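Local coordinates for HTH-type transcriptional regulator cbl (Escherichia coli K12, PDB 2FYI), which may act as an accessory LysR-type transcriptional regulator within the cys regulon, this chain being its cofactor-binding domain, at residues A[22-27]-A[68-73]; A[30-35]-A[206-211]; A[162-167]-A[177-182]. All coordinates share one frame; numbering follows the deposited sequence. Where two conformers were deposited one is given.

All three contacts belong to one periplasmic-binding-protein-like domain, built from two α/β subdomains. Interaction 1 is the most central, a mostly buried meeting of helix 22-27 with the end of strand 66-69, where apolar contact gives way to a water-bridged polar one. Interaction 2 lies about 15 Å from it between centres, in the same subdomain, and is wholly apolar; its helix 29-39 directly follows helix 22-27, and both contacts touch the second subunit. Interaction 3, in the other subdomain, is partly buried and sets one arginine against a valine and backbone carbonyls. Q167 touches Y27 and T23, so interactions 1 and 3 meet, whereas 2 and 3 do not.

Interaction 1 of 3, residues A[22-27]-A[68-73]; sequences HTQARY and IASERL
Q24 leaves its helix with CG nearly eclipsing the backbone N (chi1 -6°) and then bends at chi2 (-70°), which swings the amide over the end of strand 66-69; I68 answers with CG2, placed anti to its own backbone N. The two side chains cross obliquely, CG of Q24 meeting CG2 of I68 at 3.6 Å. A branched isoleucine suits this strand position, since CG2 serves the helix while the side chain also packs on V191 and L193 of strand 189-196. Farther out the contact turns polar. NE2 of Q24 lies 3.7 Å from CA of A69 and reaches S70 through a water: NE2 gives it a weak hydrogen bond of 2.8 Å, and the same water bonds OG of S70 at 3.0 Å. That hydroxyl has a stronger partner in NE1 of W87. An alanine here removes the amide and CG, which is likely to leave the water held less firmly and a gap beside CG2 of I68 and CA of A69. In this binding-protein fold, helix 22-27 follows strand 14-20, the parallel neighbour of strand 66-69. Glutamine thus does two jobs, its methylenes covering an apolar strand residue and its amide donating a weak hydrogen bond to a bridging water.

Interaction 2 of 3, residues A[30-35]-A[206-211]; sequences PEVIKA and WRFLEL
F208 reaches across from helix 203-212 to V32 of helix 29-39, and its side chain can be followed outward. CB points neither at the opposing helix nor away from it; with CG anti to the backbone N (chi1 -174°), the ring is carried into the space between the helices. On the way, the CD2 side has CD2 of L209, from its own helix, lying at the ring edge and in its plane. At the far end, CE1 and CZ of F208 each lie 3.7 Å from CG1 of V32, which comes at the ring obliquely, the two side chains crossing at about a right angle. A long phenylalanine carries its ring tip across to the other helix, where one methyl of a short, β-branched valine is enough to meet it. Helix 29-39 belongs to the β-α-β crossover joining the parallel strands 14-20 and 43-49 of this periplasmic-binding-protein-like domain; its I33 packs on L45 and L47 of strand 43-49. Farther along the helix the partners are A35 and L211, with CB of A35 4.5 Å from CD1 of L211, a looser touch at a partly exposed margin. Here the small alanine leaves room for the leucine, which also packs on L39. On another side of helix 29-39, P30 and K34 meet L157 of the second subunit, and I33 meets its Y154.

Interaction 3 of 3, residues A[162-167]-A[177-182]; sequences GLVAEQ and LIRLDT
R179 brings its guanidinium group up to V164 and the chain just beyond it, in the second α/β subdomain of this periplasmic-binding-protein-like fold. Strands 161-165 and 177-180 both pair antiparallel with strand 79-94 but not with each other, so the long arginine side chain, bent at chi2 (143°), spans the distance between them. CG2 of V164 comes obliquely to the guanidinium, 3.4 Å from NH1 of R179 and 3.8 Å from its CZ; the two side chains cross at about a right angle. V164 places CG2 between its backbone N and carbonyl carbon, with CG1 beside the N (chi1 -64°), and a compact valine sets a single methyl beside the cation. As strand 161-165 ends, two carbonyls follow. O of A165 stands 3.5 Å from NH1 of R179, at the edge of the guanidinium and near its plane, while O of E166 is 3.5 Å from the same nitrogen at an angle too poor for a hydrogen bond. Both contacts are probably electrostatic in character, a positive group beside negative oxygens.

The next shell holds the arginine's head. NH2 of R179 makes a salt bridge with OE1 of E174 and a hydrogen bond with OG of S168, which probably helps fix the rotation of the group. V164 is held in turn by its backbone pairing with S90 and by packing on I151 and Y118. E166, partly exposed, at the start of a short 3-10 segment, sends its carboxylate elsewhere, into a salt bridge with R183, an arginine that also pairs with D181. S168 ties the two sides together: its OG bonds both O of A165 and NH2 of R179.

Interaction 1 of 3, residues A[22-27]-A[68-73]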
loop_
_atom_site.group_PDB
_atom_site.type_symbol
_atom_site.label_atom_id
_atom_site.label_comp_id
_atom_site.label_asym_id
_atom_site.label_seq_id
_atom_site.Cartn_x
_atom_site.Cartn_y
_atom_site.Cartn_z
ATOM N N HIS A 22 1.414 2.369 5.754
ATOM C CA HIS A 22 2.452 1.757 4.952
ATOM C C HIS A 22 3.792 2.379 5.266
ATOM O O HIS A 22 4.811 1.684 5.439
ATOM C CB HIS A 22 2.134 1.978 3.476
ATOM C CG HIS A 22 3.200 1.477 2.550
ATOM N ND1 HIS A 22 4.333 2.212 2.247
ATOM C CD2 HIS A 22 3.311 0.310 1.871
ATOM C CE1 HIS A 22 5.094 1.514 1.425
ATOM N NE2 HIS A 22 4.498 0.356 1.187
ATOM N N THR A 23 3.786 3.706 5.350
ATOM C CA THR A 23 5.027 4.431 5.558
ATOM C C THR A 23 5.788 3.957 6.800
ATOM O O THR A 23 6.964 3.635 6.717
ATOM C CB THR A 23 4.844 5.972 5.681
ATOM O OG1 THR A 23 3.975 6.477 4.663
ATOM C CG2 THR A 23 6.187 6.644 5.568
ATOM N N GLN A 24 5.144 3.932 7.965
ATOM C CA GLN A 24 5.909 3.579 9.157
ATOM C C GLN A 24 6.122 2.071 9.204
ATOM O O GLN A 24 7.189 1.624 9.573
ATOM C CB GLN A 24 5.301 4.147 10.461
ATOM C CG GLN A 24 4.090 5.099 10.292
ATOM C CD GLN A 24 4.416 6.474 9.684
ATOM O OE1 GLN A 24 5.575 6.809 9.380
ATOM N NE2 GLN A 24 3.375 7.283 9.510
ATOM N N ALA A 25 5.142 1.292 8.771
ATOM C CA ALA A 25 5.312 -0.124 8.781
ATOM C C ALA A 25 6.612 -0.523 8.047
ATOM O O ALA A 25 7.352 -1.414 8.490
ATOM C CB ALA A 25 4.109 -0.761 8.187
ATOM N N ARG A 26 6.916 0.163 6.953
ATOM C CA ARG A 26 8.085 -0.190 6.189
ATOM C C ARG A 26 9.362 0.484 6.620
ATOM O O ARG A 26 10.428 -0.114 6.573
ATOM C CB ARG A 26 7.874 0.164 4.736
ATOM C CG ARG A 26 6.777 -0.614 4.145
ATOM C CD ARG A 26 7.087 -0.980 2.780
ATOM N NE ARG A 26 8.154 -1.953 2.717
ATOM C CZ ARG A 26 8.841 -2.150 1.597
ATOM N NH1 ARG A 26 8.545 -1.428 0.512
ATOM N NH2 ARG A 26 9.801 -3.058 1.547
ATOM N N TYR A 27 9.286 1.745 6.998
ATOM C CA TYR A 27 10.503 2.532 7.065
ATOM C C TYR A 27 10.954 2.970 8.444
ATOM O O TYR A 27 12.060 3.478 8.606
ATOM C CB TYR A 27 10.404 3.758 6.169
ATOM C CG TYR A 27 9.989 3.405 4.782
ATOM C CD1 TYR A 27 8.829 3.937 4.217
ATOM C CD2 TYR A 27 10.734 2.504 4.044
ATOM C CE1 TYR A 27 8.424 3.587 2.947
ATOM C CE2 TYR A 27 10.352 2.154 2.782
ATOM C CZ TYR A 27 9.191 2.689 2.231
ATOM O OH TYR A 27 8.846 2.313 0.943
ATOM N N ILE A 68 -0.312 4.712 14.855
ATOM C CA ILE A 68 0.845 5.472 14.367
ATOM C C ILE A 68 0.632 5.955 12.951
ATOM O O ILE A 68 0.489 5.147 12.014
ATOM C CB ILE A 68 2.128 4.639 14.402
ATOM C CG1 ILE A 68 2.462 4.248 15.849
ATOM C CG2 ILE A 68 3.260 5.407 13.779
ATOM C CD1 ILE A 68 3.111 2.871 15.991
ATOM N N ALA A 69 0.605 7.278 12.796
ATOM C CA ALA A 69 0.358 7.898 11.491
ATOM C C ALA A 69 0.807 9.349 11.503
ATOM O O ALA A 69 1.109 9.910 12.567
ATOM C CB ALA A 69 -1.094 7.808 11.138
ATOM N N SER A 70 0.866 9.960 10.320
ATOM C CA SER A 70 1.229 11.389 10.237
ATOM C C SER A 70 0.004 12.291 10.249
ATOM O O SER A 70 0.126 13.474 10.453
ATOM C CB SER A 70 2.053 11.694 8.979
ATOM O OG SER A 70 3.354 11.137 9.012
ATOM N N GLU A 71 -1.176 11.732 10.018
ATOM C CA GLU A 71 -2.366 12.549 9.880
ATOM C C GLU A 71 -3.418 12.184 10.919
ATOM O O GLU A 71 -3.420 11.085 11.473
ATOM C CB GLU A 71 -2.948 12.402 8.472
ATOM C CG GLU A 71 -1.943 12.667 7.340
ATOM C CD GLU A 71 -1.599 14.175 7.158
ATOM O OE1 GLU A 71 -2.381 15.056 7.626
ATOM O OE2 GLU A 71 -0.550 14.475 6.524
ATOM N N ARG A 72 -4.293 13.137 11.212
ATOM C CA ARG A 72 -5.520 12.868 11.964
ATOM C C ARG A 72 -5.411 12.256 13.343
ATOM O O ARG A 72 -6.363 11.617 13.730
ATOM C CB ARG A 72 -6.417 11.866 11.200
ATOM C CG ARG A 72 -6.826 12.266 9.820
ATOM C CD ARG A 72 -8.317 12.174 9.719
ATOM N NE ARG A 72 -8.803 12.168 8.340
ATOM C CZ ARG A 72 -9.996 11.676 7.981
ATOM N NH1 ARG A 72 -10.823 11.157 8.899
ATOM N NH2 ARG A 72 -10.367 11.691 6.700
ATOM N N LEU A 73 -4.315 12.357 14.082
ATOM C CA LEU A 73 -4.318 11.692 15.388
ATOM C C LEU A 73 -4.210 12.766 16.398
ATOM O O LEU A 73 -4.729 12.648 17.503
ATOM C CB LEU A 73 -3.168 10.679 15.579
ATOM C CG LEU A 73 -3.165 9.364 14.779
ATOM C CD1 LEU A 73 -2.014 8.454 15.155
ATOM C CD2 LEU A 73 -4.478 8.653 14.917
HETATM O O HOH W 1 2.573 8.784 7.285
#

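Interaction 2 of 3, residues A[30-35]-A[206-211]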
loop_
_atom_site.group_PDB
_atom_site.type_symbol
_atom_site.label_atom_id
_atom_site.label_comp_id
_atom_site.label_asym_id
_atom_site.label_seq_id
_atom_site.Cartn_x
_atom_site.Cartn_y
_atom_site.Cartn_z
ATOM N N PRO A 30 10.295 -1.229 11.847
ATOM C CA PRO A 30 10.969 -2.507 11.982
ATOM C C PRO A 30 12.030 -2.468 13.089
ATOM O O PRO A 30 12.125 -3.387 13.911
ATOM C CB PRO A 30 11.575 -2.702 10.593
ATOM C CG PRO A 30 10.604 -1.988 9.737
ATOM C CD PRO A 30 10.347 -0.741 10.465
ATOM N N GLU A 31 12.798 -1.388 13.121
ATOM C CA GLU A 31 13.867 -1.230 14.100
ATOM C C GLU A 31 13.361 -1.300 15.543
ATOM O O GLU A 31 13.848 -2.057 16.388
ATOM C CB GLU A 31 14.475 0.127 13.918
ATOM C CG GLU A 31 15.692 0.303 14.741
ATOM C CD GLU A 31 16.712 1.185 14.032
ATOM O OE1 GLU A 31 16.276 2.112 13.282
ATOM O OE2 GLU A 31 17.940 0.941 14.224
ATOM N N VAL A 32 12.399 -0.447 15.829
ATOM C CA VAL A 32 11.705 -0.456 17.089
ATOM C C VAL A 32 11.136 -1.838 17.387
ATOM O O VAL A 32 11.279 -2.340 18.492
ATOM C CB VAL A 32 10.523 0.533 17.033
ATOM C CG1 VAL A 32 9.677 0.409 18.255
ATOM C CG2 VAL A 32 11.003 1.967 16.860
ATOM N N ILE A 33 10.470 -2.459 16.420
ATOM C CA ILE A 33 9.935 -3.790 16.664
ATOM C C ILE A 33 10.975 -4.830 17.047
ATOM O O ILE A 33 10.738 -5.621 17.948
ATOM C CB ILE A 33 9.056 -4.263 15.551
ATOM C CG1 ILE A 33 7.744 -3.515 15.680
ATOM C CG2 ILE A 33 8.814 -5.756 15.658
ATOM C CD1 ILE A 33 6.919 -3.538 14.435
ATOM N N LYS A 34 12.133 -4.814 16.396
ATOM C CA LYS A 34 13.246 -5.647 16.846
ATOM C C LYS A 34 13.555 -5.409 18.315
ATOM O O LYS A 34 13.631 -6.363 19.118
ATOM C CB LYS A 34 14.504 -5.400 16.037
ATOM C CG LYS A 34 14.480 -6.064 14.695
ATOM C CD LYS A 34 15.913 -6.350 14.185
ATOM C CE LYS A 34 16.605 -5.123 13.484
ATOM N NZ LYS A 34 15.921 -4.566 12.240
ATOM N N ALA A 35 13.740 -4.143 18.676
ATOM C CA ALA A 35 14.045 -3.788 20.072
ATOM C C ALA A 35 13.010 -4.340 21.034
ATOM O O ALA A 35 13.331 -4.956 22.062
ATOM C CB ALA A 35 14.096 -2.293 20.236
ATOM N N TRP A 206 2.838 0.928 27.556
ATOM C CA TRP A 206 3.494 2.131 28.078
ATOM C C TRP A 206 4.968 2.118 27.696
ATOM O O TRP A 206 5.524 3.136 27.283
ATOM C CB TRP A 206 3.326 2.270 29.588
ATOM C CG TRP A 206 1.917 2.352 30.044
ATOM C CD1 TRP A 206 1.255 1.466 30.883
ATOM C CD2 TRP A 206 0.972 3.365 29.716
ATOM N NE1 TRP A 206 -0.041 1.886 31.096
ATOM C CE2 TRP A 206 -0.242 3.047 30.388
ATOM C CE3 TRP A 206 1.023 4.512 28.923
ATOM C CZ2 TRP A 206 -1.392 3.847 30.274
ATOM C CZ3 TRP A 206 -0.115 5.301 28.813
ATOM C CH2 TRP A 206 -1.303 4.966 29.483
ATOM N N ARG A 207 5.586 0.945 27.797
ATOM C CA ARG A 207 6.969 0.837 27.406
ATOM C C ARG A 207 7.228 1.080 25.923
ATOM O O ARG A 207 8.194 1.734 25.568
ATOM C CB ARG A 207 7.567 -0.490 27.809
ATOM C CG ARG A 207 9.066 -0.411 27.637
ATOM C CD ARG A 207 9.671 0.483 28.727
ATOM N NE ARG A 207 9.921 -0.342 29.910
ATOM C CZ ARG A 207 11.077 -0.976 30.141
ATOM N NH1 ARG A 207 12.098 -0.834 29.282
ATOM N NH2 ARG A 207 11.228 -1.735 31.236
ATOM N N PHE A 208 6.376 0.550 25.056
ATOM C CA PHE A 208 6.578 0.722 23.631
ATOM C C PHE A 208 6.740 2.180 23.268
ATOM O O PHE A 208 7.589 2.538 22.460
ATOM C CB PHE A 208 5.404 0.161 22.849
ATOM C CG PHE A 208 5.616 0.183 21.364
ATOM C CD1 PHE A 208 6.132 -0.915 20.710
ATOM C CD2 PHE A 208 5.321 1.322 20.618
ATOM C CE1 PHE A 208 6.349 -0.881 19.332
ATOM C CE2 PHE A 208 5.531 1.353 19.233
ATOM C CZ PHE A 208 6.046 0.253 18.602
ATOM N N LEU A 209 5.908 3.027 23.859
ATOM C CA LEU A 209 5.946 4.440 23.519
ATOM C C LEU A 209 7.283 4.994 23.915
ATOM O O LEU A 209 7.904 5.735 23.156
ATOM C CB LEU A 209 4.819 5.240 24.193
ATOM C CG LEU A 209 3.393 4.999 23.691
ATOM C CD1 LEU A 209 2.653 6.285 23.594
ATOM C CD2 LEU A 209 3.441 4.387 22.330
ATOM N N GLU A 210 7.741 4.616 25.097
ATOM C CA GLU A 210 8.993 5.153 25.624
ATOM C C GLU A 210 10.185 4.761 24.733
ATOM O O GLU A 210 10.943 5.593 24.216
ATOM C CB GLU A 210 9.181 4.641 27.035
ATOM C CG GLU A 210 10.335 5.248 27.729
ATOM C CD GLU A 210 10.869 4.290 28.757
ATOM O OE1 GLU A 210 10.300 4.220 29.888
ATOM O OE2 GLU A 210 11.846 3.578 28.409
ATOM N N LEU A 211 10.312 3.455 24.576
ATOM C CA LEU A 211 11.142 2.826 23.590
ATOM C C LEU A 211 11.222 3.596 22.268
ATOM O O LEU A 211 12.285 3.648 21.662
ATOM C CB LEU A 211 10.567 1.444 23.348
ATOM C CG LEU A 211 11.558 0.385 22.902
ATOM C CD1 LEU A 211 12.985 0.753 23.341
ATOM C CD2 LEU A 211 11.096 -0.978 23.431
#

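Interaction 3 of 3, residues A[162-167]-A[177-182]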
loop_
_atom_site.group_PDB
_atom_site.type_symbol
_atom_site.label_atom_id
_atom_site.label_comp_id
_atom_site.label_asym_id
_atom_site.label_seq_id
_atom_site.Cartn_x
_atom_site.Cartn_y
_atom_site.Cartn_z
ATOM N N GLY A 162 8.445 12.035 -8.693
ATOM C CA GLY A 162 7.752 11.671 -7.465
ATOM C C GLY A 162 8.075 12.560 -6.293
ATOM O O GLY A 162 9.223 12.996 -6.119
ATOM N N LEU A 163 7.062 12.850 -5.487
ATOM C CA LEU A 163 7.301 13.430 -4.169
ATOM C C LEU A 163 7.092 12.333 -3.146
ATOM O O LEU A 163 5.988 11.803 -3.029
ATOM C CB LEU A 163 6.373 14.610 -3.925
ATOM C CG LEU A 163 6.909 15.833 -4.684
ATOM C CD1 LEU A 163 5.912 16.931 -4.748
ATOM C CD2 LEU A 163 8.167 16.354 -4.043
ATOM N N VAL A 164 8.156 11.934 -2.458
ATOM C CA VAL A 164 8.072 10.848 -1.478
ATOM C C VAL A 164 8.661 11.251 -0.142
ATOM O O VAL A 164 9.598 12.029 -0.086
ATOM C CB VAL A 164 8.819 9.595 -1.941
ATOM C CG1 VAL A 164 8.192 9.052 -3.150
ATOM C CG2 VAL A 164 10.259 9.918 -2.238
ATOM N N ALA A 165 8.090 10.714 0.928
ATOM C CA ALA A 165 8.680 10.774 2.264
ATOM C C ALA A 165 10.182 10.463 2.204
ATOM O O ALA A 165 10.567 9.478 1.608
ATOM C CB ALA A 165 7.974 9.762 3.140
ATOM N N GLU A 166 11.032 11.271 2.829
ATOM C CA GLU A 166 12.475 11.044 2.689
ATOM C C GLU A 166 12.946 9.670 3.214
ATOM O O GLU A 166 13.912 9.092 2.718
ATOM C CB GLU A 166 13.271 12.170 3.348
ATOM C CG GLU A 166 12.972 12.315 4.851
ATOM C CD GLU A 166 13.815 13.381 5.587
ATOM O OE1 GLU A 166 13.335 13.907 6.616
ATOM O OE2 GLU A 166 14.945 13.686 5.151
ATOM N N GLN A 167 12.250 9.146 4.210
ATOM C CA GLN A 167 12.618 7.896 4.890
ATOM C C GLN A 167 12.419 6.617 4.067
ATOM O O GLN A 167 12.858 5.549 4.469
ATOM C CB GLN A 167 11.729 7.864 6.083
ATOM C CG GLN A 167 11.162 9.235 6.075
ATOM C CD GLN A 167 9.754 9.303 6.508
ATOM O OE1 GLN A 167 9.181 8.349 7.011
ATOM N NE2 GLN A 167 9.185 10.457 6.368
ATOM N N LEU A 177 17.438 5.655 -9.976
ATOM C CA LEU A 177 16.714 6.819 -9.548
ATOM C C LEU A 177 17.609 7.554 -8.587
ATOM O O LEU A 177 18.535 6.969 -8.028
ATOM C CB LEU A 177 15.437 6.418 -8.830
ATOM C CG LEU A 177 14.469 5.490 -9.540
ATOM C CD1 LEU A 177 13.202 5.447 -8.721
ATOM C CD2 LEU A 177 14.197 5.974 -10.947
ATOM N N ILE A 178 17.317 8.833 -8.376
ATOM C CA ILE A 178 18.073 9.673 -7.449
ATOM C C ILE A 178 17.106 10.562 -6.658
ATOM O O ILE A 178 16.071 10.989 -7.190
ATOM C CB ILE A 178 19.139 10.503 -8.211
ATOM C CG1 ILE A 178 19.786 11.548 -7.307
ATOM C CG2 ILE A 178 18.540 11.148 -9.451
ATOM C CD1 ILE A 178 21.098 12.105 -7.868
ATOM N N ARG A 179 17.418 10.810 -5.387
ATOM C CA ARG A 179 16.597 11.691 -4.544
ATOM C C ARG A 179 17.149 13.121 -4.530
ATOM O O ARG A 179 18.288 13.324 -4.199
ATOM C CB ARG A 179 16.522 11.128 -3.125
ATOM C CG ARG A 179 15.378 10.156 -2.929
ATOM C CD ARG A 179 15.708 8.952 -2.001
ATOM N NE ARG A 179 14.659 7.916 -2.086
ATOM C CZ ARG A 179 13.461 7.996 -1.479
ATOM N NH1 ARG A 179 13.163 9.043 -0.700
ATOM N NH2 ARG A 179 12.562 7.022 -1.632
ATOM N N LEU A 180 16.363 14.111 -4.914
ATOM C CA LEU A 180 16.840 15.489 -4.834
ATOM C C LEU A 180 16.232 16.159 -3.596
ATOM O O LEU A 180 15.039 15.951 -3.271
ATOM C CB LEU A 180 16.487 16.256 -6.096
ATOM C CG LEU A 180 16.913 15.656 -7.450
ATOM C CD1 LEU A 180 16.558 16.505 -8.669
ATOM C CD2 LEU A 180 18.381 15.401 -7.393
ATOM N N ASP A 181 17.049 16.927 -2.882
ATOM C CA ASP A 181 16.676 17.462 -1.575
ATOM C C ASP A 181 15.733 18.651 -1.754
ATOM O O ASP A 181 16.093 19.637 -2.393
ATOM C CB ASP A 181 17.956 17.898 -0.846
ATOM C CG ASP A 181 17.683 18.655 0.473
ATOM O OD1 ASP A 181 16.630 19.314 0.588
ATOM O OD2 ASP A 181 18.531 18.613 1.403
ATOM N N THR A 182 14.530 18.567 -1.191
ATOM C CA THR A 182 13.583 19.673 -1.288
ATOM C C THR A 182 13.055 20.149 0.060
ATOM O O THR A 182 11.937 20.634 0.148
ATOM C CB THR A 182 12.372 19.317 -2.179
ATOM O OG1 THR A 182 11.656 18.204 -1.615
ATOM C CG2 THR A 182 12.817 18.970 -3.572
#